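Local coordinates for OTU domain-containing protein wMelOTU (Wolbachia pipientis wMel, PDB 6W9O) that probably cleaves ubiquitin from modified proteins as a bacterial deubiquitinase of the OTU cysteine protease family, at residues 39-44 with 197-202; 52-57 with 190-195; 88-93 with 126-131; 140-145 with 174-179. All coordinates share one frame; numbering follows the deposited sequence. Where two conformers were deposited one is given.

Interaction 1: 39-44 with 197-202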
loop_
_atom_site.group_PDB
_atom_site.type_symbol
_atom_site.label_atom_id
_atom_site.label_comp_id
_atom_site.label_asym_id
_atom_site.label_seq_id
_atom_site.Cartn_x
_atom_site.Cartn_y
_atom_site.Cartn_z
ATOM N N PRO A 39 -17.794 1.896 -4.341
ATOM C CA PRO A 39 -19.133 1.319 -4.190
ATOM C C PRO A 39 -19.607 1.363 -2.742
ATOM O O PRO A 39 -18.835 1.460 -1.788
ATOM C CB PRO A 39 -18.950 -0.138 -4.630
ATOM C CG PRO A 39 -17.670 -0.104 -5.482
ATOM C CD PRO A 39 -16.837 0.914 -4.889
ATOM N N ASP A 40 -20.926 1.236 -2.595
ATOM C CA ASP A 40 -21.550 1.446 -1.299
ATOM C C ASP A 40 -21.211 0.366 -0.284
ATOM O O ASP A 40 -21.406 0.604 0.916
ATOM C CB ASP A 40 -23.070 1.430 -1.458
ATOM C CG ASP A 40 -23.603 2.659 -2.188
ATOM O OD1 ASP A 40 -22.892 3.679 -2.226
ATOM O OD2 ASP A 40 -24.742 2.598 -2.703
ATOM N N ASN A 41 -20.723 -0.789 -0.727
ATOM C CA ASN A 41 -20.276 -1.804 0.234
ATOM C C ASN A 41 -18.901 -1.526 0.801
ATOM O O ASN A 41 -18.517 -2.186 1.764
ATOM C CB ASN A 41 -20.313 -3.225 -0.362
ATOM C CG ASN A 41 -19.543 -3.352 -1.681
ATOM O OD1 ASN A 41 -19.807 -2.609 -2.625
ATOM N ND2 ASN A 41 -18.601 -4.298 -1.765
ATOM N N PHE A 42 -18.164 -0.523 0.292
ATOM C CA PHE A 42 -16.837 -0.231 0.843
ATOM C C PHE A 42 -16.914 0.889 1.861
ATOM O O PHE A 42 -17.875 1.665 1.879
ATOM C CB PHE A 42 -15.825 0.162 -0.260
ATOM C CG PHE A 42 -15.356 -1.042 -1.081
ATOM C CD1 PHE A 42 -14.107 -1.637 -0.829
ATOM C CD2 PHE A 42 -16.187 -1.549 -2.088
ATOM C CE1 PHE A 42 -13.692 -2.753 -1.566
ATOM C CE2 PHE A 42 -15.805 -2.619 -2.787
ATOM C CZ PHE A 42 -14.551 -3.229 -2.567
ATOM N N TYR A 43 -15.962 0.887 2.778
ATOM C CA TYR A 43 -15.937 1.918 3.817
ATOM C C TYR A 43 -14.487 2.194 4.145
ATOM O O TYR A 43 -13.608 1.379 3.869
ATOM C CB TYR A 43 -16.700 1.469 5.074
ATOM C CG TYR A 43 -16.115 0.244 5.755
ATOM C CD1 TYR A 43 -15.285 0.372 6.850
ATOM C CD2 TYR A 43 -16.440 -1.040 5.335
ATOM C CE1 TYR A 43 -14.759 -0.719 7.505
ATOM C CE2 TYR A 43 -15.900 -2.132 5.989
ATOM C CZ TYR A 43 -15.075 -1.981 7.056
ATOM O OH TYR A 43 -14.557 -3.138 7.663
ATOM N N VAL A 44 -14.240 3.380 4.712
ATOM C CA VAL A 44 -12.908 3.757 5.167
ATOM C C VAL A 44 -12.672 3.224 6.588
ATOM O O VAL A 44 -13.376 3.598 7.524
ATOM C CB VAL A 44 -12.719 5.283 5.089
ATOM C CG1 VAL A 44 -11.295 5.613 5.505
ATOM C CG2 VAL A 44 -13.008 5.758 3.664
ATOM N N ASP A 197 -14.268 -3.760 2.736
ATOM C CA ASP A 197 -15.542 -4.183 2.140
ATOM C C ASP A 197 -16.406 -4.765 3.239
ATOM O O ASP A 197 -16.008 -5.752 3.888
ATOM C CB ASP A 197 -15.209 -5.235 1.083
ATOM C CG ASP A 197 -16.394 -5.719 0.304
ATOM O OD1 ASP A 197 -16.117 -6.376 -0.720
ATOM O OD2 ASP A 197 -17.561 -5.479 0.671
ATOM N N ARG A 198 -17.598 -4.194 3.450
ATOM C CA ARG A 198 -18.480 -4.737 4.484
ATOM C C ARG A 198 -18.786 -6.221 4.250
ATOM O O ARG A 198 -19.028 -6.982 5.212
ATOM C CB ARG A 198 -19.814 -3.976 4.548
ATOM C CG ARG A 198 -19.670 -2.473 4.813
ATOM C CD ARG A 198 -21.067 -1.814 4.882
ATOM N NE ARG A 198 -20.975 -0.605 5.694
ATOM C CZ ARG A 198 -20.624 0.574 5.193
ATOM N NH1 ARG A 198 -20.343 0.679 3.897
ATOM N NH2 ARG A 198 -20.538 1.643 5.985
ATOM N N ASN A 199 -18.863 -6.632 2.985
ATOM C CA ASN A 199 -19.233 -7.999 2.673
ATOM C C ASN A 199 -18.191 -8.978 3.173
ATOM O O ASN A 199 -18.538 -10.156 3.351
ATOM C CB ASN A 199 -19.357 -8.157 1.138
ATOM C CG ASN A 199 -20.580 -7.466 0.568
ATOM O OD1 ASN A 199 -21.594 -7.357 1.236
ATOM N ND2 ASN A 199 -20.498 -7.020 -0.702
ATOM N N LYS A 200 -16.961 -8.544 3.388
ATOM C CA LYS A 200 -15.841 -9.395 3.778
ATOM C C LYS A 200 -15.422 -9.161 5.218
ATOM O O LYS A 200 -14.343 -9.619 5.633
ATOM C CB LYS A 200 -14.653 -9.165 2.826
ATOM C CG LYS A 200 -15.080 -9.445 1.388
ATOM C CD LYS A 200 -13.849 -9.330 0.442
ATOM C CE LYS A 200 -14.316 -9.526 -0.989
ATOM N NZ LYS A 200 -13.164 -9.498 -1.947
ATOM N N SER A 201 -16.193 -8.354 5.950
ATOM C CA SER A 201 -15.880 -7.977 7.327
ATOM C C SER A 201 -16.801 -8.699 8.291
ATOM O O SER A 201 -17.979 -8.897 8.003
ATOM C CB SER A 201 -16.102 -6.487 7.571
ATOM O OG SER A 201 -15.414 -5.705 6.617
ATOM N N SER A 202 -16.285 -9.079 9.464
ATOM C CA SER A 202 -17.121 -9.718 10.460
ATOM C C SER A 202 -18.077 -8.704 11.079
ATOM O O SER A 202 -17.829 -7.482 11.017
ATOM C CB SER A 202 -16.284 -10.336 11.601
ATOM O OG SER A 202 -15.689 -9.250 12.361
#

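Interaction 2: 52-57 with 190-195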
loop_
_atom_site.group_PDB
_atom_site.type_symbol
_atom_site.label_atom_id
_atom_site.label_comp_id
_atom_site.label_asym_id
_atom_site.label_seq_id
_atom_site.Cartn_x
_atom_site.Cartn_y
_atom_site.Cartn_z
ATOM N N SER A 52 3.275 4.362 10.521
ATOM C CA SER A 52 3.150 3.176 9.694
ATOM C C SER A 52 1.785 3.042 9.033
ATOM O O SER A 52 1.443 1.941 8.581
ATOM C CB SER A 52 3.440 1.931 10.529
ATOM O OG SER A 52 4.850 1.950 10.848
ATOM N N CYS A 53 1.039 4.147 8.865
ATOM C CA CYS A 53 -0.313 4.004 8.304
ATOM C C CYS A 53 -0.318 3.408 6.908
ATOM O O CYS A 53 -1.312 2.784 6.531
ATOM C CB CYS A 53 -1.030 5.358 8.270
ATOM S SG CYS A 53 -0.280 6.607 7.180
ATOM N N PHE A 54 0.721 3.634 6.082
ATOM C CA PHE A 54 0.692 3.034 4.751
ATOM C C PHE A 54 0.737 1.534 4.872
ATOM O O PHE A 54 -0.086 0.821 4.263
ATOM C CB PHE A 54 1.920 3.495 3.911
ATOM C CG PHE A 54 2.047 2.724 2.650
ATOM C CD1 PHE A 54 1.160 2.963 1.578
ATOM C CD2 PHE A 54 2.949 1.697 2.577
ATOM C CE1 PHE A 54 1.186 2.177 0.453
ATOM C CE2 PHE A 54 3.003 0.886 1.449
ATOM C CZ PHE A 54 2.096 1.119 0.379
ATOM N N PHE A 55 1.686 1.041 5.658
ATOM C CA PHE A 55 1.867 -0.406 5.814
ATOM C C PHE A 55 0.660 -1.035 6.475
ATOM O O PHE A 55 0.227 -2.152 6.082
ATOM C CB PHE A 55 3.132 -0.648 6.647
ATOM C CG PHE A 55 4.369 -0.071 5.981
ATOM C CD1 PHE A 55 4.991 -0.719 4.938
ATOM C CD2 PHE A 55 4.860 1.157 6.419
ATOM C CE1 PHE A 55 6.083 -0.169 4.311
ATOM C CE2 PHE A 55 5.968 1.704 5.790
ATOM C CZ PHE A 55 6.579 1.049 4.757
ATOM N N ASP A 56 0.107 -0.361 7.477
ATOM C CA ASP A 56 -1.069 -0.901 8.178
ATOM C C ASP A 56 -2.297 -0.900 7.270
ATOM O O ASP A 56 -3.133 -1.835 7.354
ATOM C CB ASP A 56 -1.337 -0.072 9.427
ATOM C CG ASP A 56 -2.315 -0.754 10.380
ATOM O OD1 ASP A 56 -2.031 -1.930 10.722
ATOM O OD2 ASP A 56 -3.288 -0.108 10.866
ATOM N N SER A 57 -2.464 0.113 6.432
ATOM C CA SER A 57 -3.604 0.119 5.501
ATOM C C SER A 57 -3.459 -0.992 4.472
ATOM O O SER A 57 -4.420 -1.761 4.213
ATOM C CB SER A 57 -3.651 1.471 4.773
ATOM O OG SER A 57 -3.907 2.516 5.694
ATOM N N LEU A 190 1.201 11.860 2.787
ATOM C CA LEU A 190 1.367 10.399 2.864
ATOM C C LEU A 190 0.492 9.785 3.957
ATOM O O LEU A 190 0.903 8.834 4.629
ATOM C CB LEU A 190 2.837 10.016 3.077
ATOM C CG LEU A 190 3.750 10.210 1.843
ATOM C CD1 LEU A 190 5.165 9.783 2.153
ATOM C CD2 LEU A 190 3.227 9.423 0.602
ATOM N N HIS A 191 -0.712 10.336 4.146
ATOM C CA HIS A 191 -1.674 9.807 5.121
ATOM C C HIS A 191 -2.581 8.818 4.424
ATOM O O HIS A 191 -3.208 9.166 3.413
ATOM C CB HIS A 191 -2.506 10.968 5.655
ATOM C CG HIS A 191 -1.696 11.903 6.475
ATOM N ND1 HIS A 191 -1.731 11.911 7.859
ATOM C CD2 HIS A 191 -0.844 12.891 6.108
ATOM C CE1 HIS A 191 -0.921 12.869 8.303
ATOM N NE2 HIS A 191 -0.335 13.440 7.264
ATOM N N PHE A 192 -2.680 7.600 4.975
ATOM C CA PHE A 192 -3.477 6.552 4.340
ATOM C C PHE A 192 -4.375 5.873 5.356
ATOM O O PHE A 192 -4.054 5.772 6.540
ATOM C CB PHE A 192 -2.543 5.476 3.757
ATOM C CG PHE A 192 -1.659 6.017 2.666
ATOM C CD1 PHE A 192 -2.159 6.167 1.387
ATOM C CD2 PHE A 192 -0.355 6.393 2.954
ATOM C CE1 PHE A 192 -1.377 6.729 0.390
ATOM C CE2 PHE A 192 0.467 6.982 1.964
ATOM C CZ PHE A 192 -0.051 7.143 0.657
ATOM N N GLU A 193 -5.500 5.355 4.853
ATOM C CA GLU A 193 -6.395 4.458 5.590
ATOM C C GLU A 193 -6.755 3.330 4.656
ATOM O O GLU A 193 -6.722 3.482 3.432
ATOM C CB GLU A 193 -7.691 5.183 5.965
ATOM C CG GLU A 193 -7.569 6.253 7.082
ATOM C CD GLU A 193 -8.500 7.459 6.821
ATOM O OE1 GLU A 193 -8.408 8.055 5.727
ATOM O OE2 GLU A 193 -9.326 7.801 7.672
ATOM N N PRO A 194 -7.112 2.151 5.180
ATOM C CA PRO A 194 -7.542 1.048 4.319
ATOM C C PRO A 194 -8.970 1.332 3.841
ATOM O O PRO A 194 -9.810 1.884 4.552
ATOM C CB PRO A 194 -7.522 -0.173 5.274
ATOM C CG PRO A 194 -7.868 0.408 6.603
ATOM C CD PRO A 194 -7.130 1.798 6.622
ATOM N N LEU A 195 -9.274 0.892 2.586
ATOM C CA LEU A 195 -10.658 0.904 2.101
ATOM C C LEU A 195 -11.134 -0.544 2.130
ATOM O O LEU A 195 -10.596 -1.369 1.398
ATOM C CB LEU A 195 -10.709 1.467 0.687
ATOM C CG LEU A 195 -12.138 1.579 0.161
ATOM C CD1 LEU A 195 -12.771 2.836 0.780
ATOM C CD2 LEU A 195 -12.174 1.680 -1.369
#

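Interaction 3: 88-93 with 126-131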
loop_
_atom_site.group_PDB
_atom_site.type_symbol
_atom_site.label_atom_id
_atom_site.label_comp_id
_atom_site.label_asym_id
_atom_site.label_seq_id
_atom_site.Cartn_x
_atom_site.Cartn_y
_atom_site.Cartn_z
ATOM N N PRO A 88 16.435 -3.852 -8.670
ATOM C CA PRO A 88 16.472 -3.305 -10.033
ATOM C C PRO A 88 16.526 -1.780 -10.021
ATOM O O PRO A 88 16.284 -1.110 -9.017
ATOM C CB PRO A 88 15.155 -3.777 -10.625
ATOM C CG PRO A 88 14.239 -3.958 -9.451
ATOM C CD PRO A 88 15.144 -4.477 -8.336
ATOM N N LYS A 89 16.843 -1.250 -11.202
ATOM C CA LYS A 89 17.217 0.157 -11.342
ATOM C C LYS A 89 16.068 1.098 -11.025
ATOM O O LYS A 89 16.327 2.240 -10.623
ATOM C CB LYS A 89 17.787 0.407 -12.743
ATOM C CG LYS A 89 19.177 -0.163 -12.882
ATOM C CD LYS A 89 19.635 -0.173 -14.324
ATOM C CE LYS A 89 21.071 -0.703 -14.451
ATOM N NZ LYS A 89 21.687 -0.511 -15.807
ATOM N N TRP A 90 14.818 0.691 -11.215
ATOM C CA TRP A 90 13.728 1.610 -10.860
ATOM C C TRP A 90 13.877 2.079 -9.421
ATOM O O TRP A 90 13.636 3.254 -9.092
ATOM C CB TRP A 90 12.338 0.996 -11.100
ATOM C CG TRP A 90 11.863 0.007 -10.072
ATOM C CD1 TRP A 90 11.885 -1.370 -10.186
ATOM C CD2 TRP A 90 11.268 0.299 -8.817
ATOM N NE1 TRP A 90 11.394 -1.925 -9.054
ATOM C CE2 TRP A 90 10.999 -0.933 -8.180
ATOM C CE3 TRP A 90 10.995 1.491 -8.128
ATOM C CZ2 TRP A 90 10.402 -1.014 -6.902
ATOM C CZ3 TRP A 90 10.432 1.425 -6.859
ATOM C CH2 TRP A 90 10.113 0.174 -6.249
ATOM N N PHE A 91 14.315 1.184 -8.546
ATOM C CA PHE A 91 14.312 1.461 -7.123
ATOM C C PHE A 91 15.442 2.389 -6.777
ATOM O O PHE A 91 15.218 3.402 -6.101
ATOM C CB PHE A 91 14.437 0.125 -6.348
ATOM C CG PHE A 91 14.641 0.318 -4.875
ATOM C CD1 PHE A 91 15.903 0.221 -4.296
ATOM C CD2 PHE A 91 13.549 0.644 -4.110
ATOM C CE1 PHE A 91 16.056 0.429 -2.902
ATOM C CE2 PHE A 91 13.676 0.845 -2.700
ATOM C CZ PHE A 91 14.917 0.746 -2.131
ATOM N N THR A 92 16.656 2.067 -7.213
ATOM C CA THR A 92 17.767 2.969 -6.934
ATOM C C THR A 92 17.542 4.315 -7.600
ATOM O O THR A 92 17.897 5.355 -7.023
ATOM C CB THR A 92 19.086 2.318 -7.348
ATOM O OG1 THR A 92 19.028 1.844 -8.713
ATOM C CG2 THR A 92 19.379 1.127 -6.467
ATOM N N ASN A 93 16.909 4.327 -8.778
ATOM C CA ASN A 93 16.605 5.600 -9.446
ATOM C C ASN A 93 15.628 6.426 -8.605
ATOM O O ASN A 93 15.679 7.659 -8.599
ATOM C CB ASN A 93 15.944 5.363 -10.813
ATOM C CG ASN A 93 16.911 4.837 -11.908
ATOM O OD1 ASN A 93 18.123 4.849 -11.761
ATOM N ND2 ASN A 93 16.334 4.357 -13.008
ATOM N N PRO A 126 3.377 4.723 -1.628
ATOM C CA PRO A 126 2.850 3.735 -2.618
ATOM C C PRO A 126 3.748 3.562 -3.814
ATOM O O PRO A 126 3.833 2.440 -4.334
ATOM C CB PRO A 126 1.516 4.344 -3.064
ATOM C CG PRO A 126 1.067 5.145 -1.867
ATOM C CD PRO A 126 2.355 5.717 -1.229
ATOM N N ASP A 127 4.424 4.620 -4.279
ATOM C CA ASP A 127 5.201 4.497 -5.491
ATOM C C ASP A 127 6.465 3.680 -5.277
ATOM O O ASP A 127 7.071 3.232 -6.262
ATOM C CB ASP A 127 5.646 5.852 -5.995
ATOM C CG ASP A 127 4.502 6.724 -6.469
ATOM O OD1 ASP A 127 3.508 6.216 -7.029
ATOM O OD2 ASP A 127 4.633 7.972 -6.290
ATOM N N VAL A 128 6.926 3.552 -4.026
ATOM C CA VAL A 128 8.168 2.815 -3.787
ATOM C C VAL A 128 7.845 1.552 -2.990
ATOM O O VAL A 128 7.905 0.418 -3.524
ATOM C CB VAL A 128 9.230 3.669 -3.066
ATOM C CG1 VAL A 128 10.509 2.827 -2.905
ATOM C CG2 VAL A 128 9.531 4.953 -3.887
ATOM N N GLU A 129 7.486 1.715 -1.726
ATOM C CA GLU A 129 7.133 0.538 -0.937
ATOM C C GLU A 129 5.920 -0.150 -1.499
ATOM O O GLU A 129 5.852 -1.389 -1.461
ATOM C CB GLU A 129 6.890 0.957 0.506
ATOM C CG GLU A 129 8.220 1.369 1.232
ATOM C CD GLU A 129 8.744 2.710 0.812
ATOM O OE1 GLU A 129 7.945 3.662 0.727
ATOM O OE2 GLU A 129 9.957 2.785 0.562
ATOM N N GLY A 130 4.940 0.593 -2.029
ATOM C CA GLY A 130 3.769 -0.095 -2.617
ATOM C C GLY A 130 4.159 -0.985 -3.787
ATOM O O GLY A 130 3.710 -2.134 -3.894
ATOM N N ARG A 131 5.050 -0.516 -4.650
ATOM C CA ARG A 131 5.501 -1.309 -5.788
ATOM C C ARG A 131 6.251 -2.563 -5.325
ATOM O O ARG A 131 6.040 -3.672 -5.869
ATOM C CB ARG A 131 6.370 -0.434 -6.695
ATOM C CG ARG A 131 6.890 -1.205 -7.892
ATOM C CD ARG A 131 7.494 -0.203 -8.941
ATOM N NE ARG A 131 8.021 -0.953 -10.071
ATOM C CZ ARG A 131 8.584 -0.371 -11.136
ATOM N NH1 ARG A 131 8.658 0.945 -11.191
ATOM N NH2 ARG A 131 9.047 -1.116 -12.117
#

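Interaction 4: 140-145 with 174-179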
loop_
_atom_site.group_PDB
_atom_site.type_symbol
_atom_site.label_atom_id
_atom_site.label_comp_id
_atom_site.label_asym_id
_atom_site.label_seq_id
_atom_site.Cartn_x
_atom_site.Cartn_y
_atom_site.Cartn_z
ATOM N N LYS A 140 -2.298 -5.950 -6.988
ATOM C CA LYS A 140 -2.296 -4.571 -7.524
ATOM C C LYS A 140 -2.778 -3.685 -6.398
ATOM O O LYS A 140 -3.656 -4.080 -5.638
ATOM C CB LYS A 140 -3.286 -4.434 -8.678
ATOM C CG LYS A 140 -2.909 -5.245 -9.881
ATOM C CD LYS A 140 -4.155 -5.607 -10.691
ATOM C CE LYS A 140 -4.707 -6.939 -10.142
ATOM N NZ LYS A 140 -5.743 -7.606 -11.003
ATOM N N LEU A 141 -2.209 -2.477 -6.270
ATOM C CA LEU A 141 -2.584 -1.568 -5.194
ATOM C C LEU A 141 -3.366 -0.400 -5.806
ATOM O O LEU A 141 -2.830 0.356 -6.648
ATOM C CB LEU A 141 -1.312 -1.033 -4.550
ATOM C CG LEU A 141 -1.530 0.135 -3.608
ATOM C CD1 LEU A 141 -2.454 -0.193 -2.440
ATOM C CD2 LEU A 141 -0.141 0.565 -3.024
ATOM N N HIS A 142 -4.613 -0.219 -5.388
ATOM C CA HIS A 142 -5.463 0.887 -5.809
ATOM C C HIS A 142 -5.434 1.941 -4.714
ATOM O O HIS A 142 -5.681 1.640 -3.531
ATOM C CB HIS A 142 -6.893 0.338 -5.928
ATOM C CG HIS A 142 -7.948 1.384 -6.128
ATOM N ND1 HIS A 142 -9.177 1.273 -5.501
ATOM C CD2 HIS A 142 -7.953 2.571 -6.800
ATOM C CE1 HIS A 142 -9.924 2.315 -5.853
ATOM N NE2 HIS A 142 -9.191 3.129 -6.616
ATOM N N VAL A 143 -5.039 3.170 -5.083
ATOM C CA VAL A 143 -5.021 4.298 -4.154
ATOM C C VAL A 143 -6.068 5.281 -4.632
ATOM O O VAL A 143 -6.045 5.689 -5.806
ATOM C CB VAL A 143 -3.635 4.960 -4.107
ATOM C CG1 VAL A 143 -3.672 6.047 -3.019
ATOM C CG2 VAL A 143 -2.523 3.939 -3.824
ATOM N N ILE A 144 -6.976 5.678 -3.747
ATOM C CA ILE A 144 -7.887 6.786 -4.042
ATOM C C ILE A 144 -7.238 8.038 -3.464
ATOM O O ILE A 144 -7.032 8.096 -2.244
ATOM C CB ILE A 144 -9.248 6.556 -3.383
ATOM C CG1 ILE A 144 -9.892 5.261 -3.908
ATOM C CG2 ILE A 144 -10.164 7.714 -3.743
ATOM C CD1 ILE A 144 -11.341 4.978 -3.318
ATOM N N GLU A 145 -6.863 8.986 -4.327
ATOM C CA GLU A 145 -6.182 10.207 -3.886
ATOM C C GLU A 145 -7.164 11.344 -3.960
ATOM O O GLU A 145 -7.771 11.575 -5.006
ATOM C CB GLU A 145 -5.047 10.539 -4.851
ATOM C CG GLU A 145 -3.926 9.573 -4.876
ATOM C CD GLU A 145 -2.678 10.133 -5.579
ATOM O OE1 GLU A 145 -2.612 11.359 -5.809
ATOM O OE2 GLU A 145 -1.748 9.333 -5.860
ATOM N N VAL A 174 -10.367 0.356 -12.313
ATOM C CA VAL A 174 -10.325 -0.301 -11.019
ATOM C C VAL A 174 -11.400 -1.369 -11.000
ATOM O O VAL A 174 -12.530 -1.113 -11.402
ATOM C CB VAL A 174 -10.620 0.736 -9.922
ATOM C CG1 VAL A 174 -10.601 0.091 -8.555
ATOM C CG2 VAL A 174 -9.562 1.897 -10.010
ATOM N N ASP A 175 -11.061 -2.538 -10.481
ATOM C CA ASP A 175 -12.015 -3.650 -10.418
ATOM C C ASP A 175 -12.245 -3.907 -8.937
ATOM O O ASP A 175 -11.364 -4.444 -8.261
ATOM C CB ASP A 175 -11.373 -4.880 -11.065
ATOM C CG ASP A 175 -12.312 -6.053 -11.139
ATOM O OD1 ASP A 175 -13.346 -6.056 -10.427
ATOM O OD2 ASP A 175 -12.034 -6.945 -11.976
ATOM N N TYR A 176 -13.443 -3.564 -8.439
ATOM C CA TYR A 176 -13.762 -3.757 -7.032
ATOM C C TYR A 176 -14.222 -5.177 -6.719
ATOM O O TYR A 176 -14.570 -5.456 -5.558
ATOM C CB TYR A 176 -14.844 -2.749 -6.635
ATOM C CG TYR A 176 -14.343 -1.304 -6.541
ATOM C CD1 TYR A 176 -13.654 -0.888 -5.417
ATOM C CD2 TYR A 176 -14.598 -0.395 -7.540
ATOM C CE1 TYR A 176 -13.206 0.417 -5.269
ATOM C CE2 TYR A 176 -14.146 0.944 -7.416
ATOM C CZ TYR A 176 -13.480 1.294 -6.262
ATOM O OH TYR A 176 -13.020 2.627 -6.115
ATOM N N ASP A 177 -14.223 -6.073 -7.710
ATOM C CA ASP A 177 -14.534 -7.485 -7.490
ATOM C C ASP A 177 -13.315 -8.369 -7.662
ATOM O O ASP A 177 -13.452 -9.585 -7.728
ATOM C CB ASP A 177 -15.630 -7.931 -8.455
ATOM C CG ASP A 177 -16.922 -7.173 -8.223
ATOM O OD1 ASP A 177 -17.451 -7.227 -7.083
ATOM O OD2 ASP A 177 -17.387 -6.460 -9.125
ATOM N N ASP A 178 -12.136 -7.807 -7.754
ATOM C CA ASP A 178 -10.906 -8.556 -7.970
ATOM C C ASP A 178 -10.205 -8.786 -6.638
ATOM O O ASP A 178 -9.711 -7.834 -6.009
ATOM C CB ASP A 178 -9.992 -7.709 -8.858
ATOM C CG ASP A 178 -8.619 -8.344 -9.065
ATOM O OD1 ASP A 178 -7.672 -7.611 -9.426
ATOM O OD2 ASP A 178 -8.482 -9.591 -8.914
ATOM N N SER A 179 -10.087 -10.060 -6.235
ATOM C CA SER A 179 -9.438 -10.337 -4.967
ATOM C C SER A 179 -7.944 -10.043 -4.984
ATOM O O SER A 179 -7.323 -10.026 -3.915
ATOM C CB SER A 179 -9.669 -11.828 -4.598
ATOM O OG SER A 179 -9.029 -12.689 -5.507
#

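Interaction 1: 39-44 with 197-202
The Y43 ring overlaps the start of the R198 side chain, with CD2 of Y43 3.6 Å from CG of R198. The R198 chain runs on extended and brings one face of its guanidinium over Y43 CB. The tyrosine hydroxyl goes further and donates to S201: Y43 OH and S201 OG are 2.9 Å apart, with OG near the ring plane. S201 OG in turn donates to D197 O, which also accepts from K200 N on the opposite face of its carbonyl plane. On the other side of the strand, F42 carries D197 CB over one face of its ring, 4.2 Å from the centroid, a CH-pi contact. N41 ND2 donates to D197 OD2 at 2.9 Å, from above the carboxylate plane, while N199 N reaches OD2 from the opposite face and completes an Asx turn. N41 CG sits between the backbone N and the carbonyl carbon (chi1 54°), and ND2 beyond it meets D197. The backbone bond from R198 N to N41 O (2.8 Å) ties the segments together. Here a type I turn leads into edge strand 42-44, which pairs antiparallel with the end of strand 191-197 at the margin of the mixed sheet of this OTU fold.

Interaction 2: 52-57 with 190-195
C53 O is gripped by two donors from S57, the backbone N at 2.9 Å and the side-chain OG at 2.7 Å, which arrive from opposite faces of its carbonyl plane. This holds S57 OG against the strand, where it lies 3.1 Å from E193 C and 3.4 Å from P194 CD. One turn earlier, C53 SG accepts a hydrogen bond from F192 N at 3.4 Å (N-H...S angle 154°). SG comes to the strand because it stands between the backbone N and C (chi1 64°). F54 and F192 lie side by side and point the same way. The edge of the F54 ring faces the F192 ring in a T-shaped pair, centroids 5.5 Å apart. P126 and I184 also pack on these two rings. Helix segment 53-57 runs nearly parallel to strand segment 191-195, their axes 8° apart. A cysteine at the start of a helix, beside H191 on the neighbouring segment, is consistent with the catalytic Cys-His site of OTU proteases.

Interaction 3: 88-93 with 126-131
R131 lies extended across the indole of W90 in a cation-pi stack. The stack joins helix 126-137 to the short helix 89-95 on the helical side of the OTU domain. Each atom of the R131 side chain meets the ring. CB starts at the far corner, 3.8 Å from W90 CH2, and CG follows over CZ2. CD sits over the six-membered ring, 3.5 Å from its centroid, a CH-pi contact. NE passes over CE2. CZ then comes over the five-membered ring at 3.5 Å from its centroid. At the tip NH1 lies by W90 CG and CD2, and NH2 ends 3.4 Å from W90 CD1. The guanidinium lies flat on the indole, planes 3° apart. The two side chains slide past each other in opposite directions, so a long stretch of aliphatic chain is covered as well as the charge. R131 NE also donates to N162 O, which fixes the guanidinium from outside the stack. F91 CB, from the next residue of the same helix, backs the opposite face of the W90 ring. The indole is therefore sandwiched. W90 CB points toward helix 126-137, and CG stands between the backbone N and the carbonyl carbon (chi1 77°). F91 itself meets Y113 and F82 edge-to-face. V128 CG1 touches F91 CE2 at 3.7 Å and lies looser against W90 CZ3. V128 O meets the indole edge at W90 CH2, 3.5 Å away.

Interaction 4: 140-145 with 174-179
The H142 imidazole carries V174 CG1 over the centre of one face, 3.5 Å above the plane, and meets Y176 OH at its edge. At that edge H142 CE1 lies 3.1 Å from Y176 OH. V174 CG1 also lies over one face of the Y176 ring, 3.8 Å above the plane and toward the rim. One methyl thus fills the corner between two rings whose planes stand 80° apart. The contact packs the loop before strand 181-188 onto one face of the OTU domain's mixed sheet, on inner strand 140-146. H142 points to the loop with CG anti to the backbone N (chi1 170°). Both ring nitrogens are hydrogen-bonded to residues of the adjacent strands, ND1 with H183 ND1 and NE2 with H157 ND1, which should fix the rotation of the ring. The Y176 ring runs nearly parallel to that of H183, so an aromatic cluster spans neighbouring strands. The second methyl, V174 CG2, touches H142 NE2 at 3.6 Å. I144 CD1 reaches Y176 OH more loosely, at 4.0 Å. At the other end, K140 forms a salt bridge with D178, its chain bent where chi3 (-89°) places CE. The bridge measures 2.5 Å from NZ to OD1, and so short a value should be read with caution. D178 is also held by hydrogen bonds from the residues that follow: OD1 with T181 OG1 at the start of strand 181-188, and OD2 with S180 N.

Overall arrangement
The contacts nest along the chain. Interaction 1 joins the two ends and encloses interaction 2, which encloses interactions 3 and 4 in series. Interactions 1, 2 and 4 share the mixed sheet, and strands 42-44 and 191-197 are neighbours in it. Interaction 1 lies about 13 Å from interaction 4 and about 17 Å from interaction 2, centre to centre. Interaction 3 lies among the helices, about 30 Å from interaction 1 across the chain's centre. Helix 126-137 links it inward: P126 packs on F192 and F54 of interaction 2 and on L141 and V143 of interaction 4. Interaction 2, which carries the probable Cys-His pair, joins helix 53-66 to the sheet.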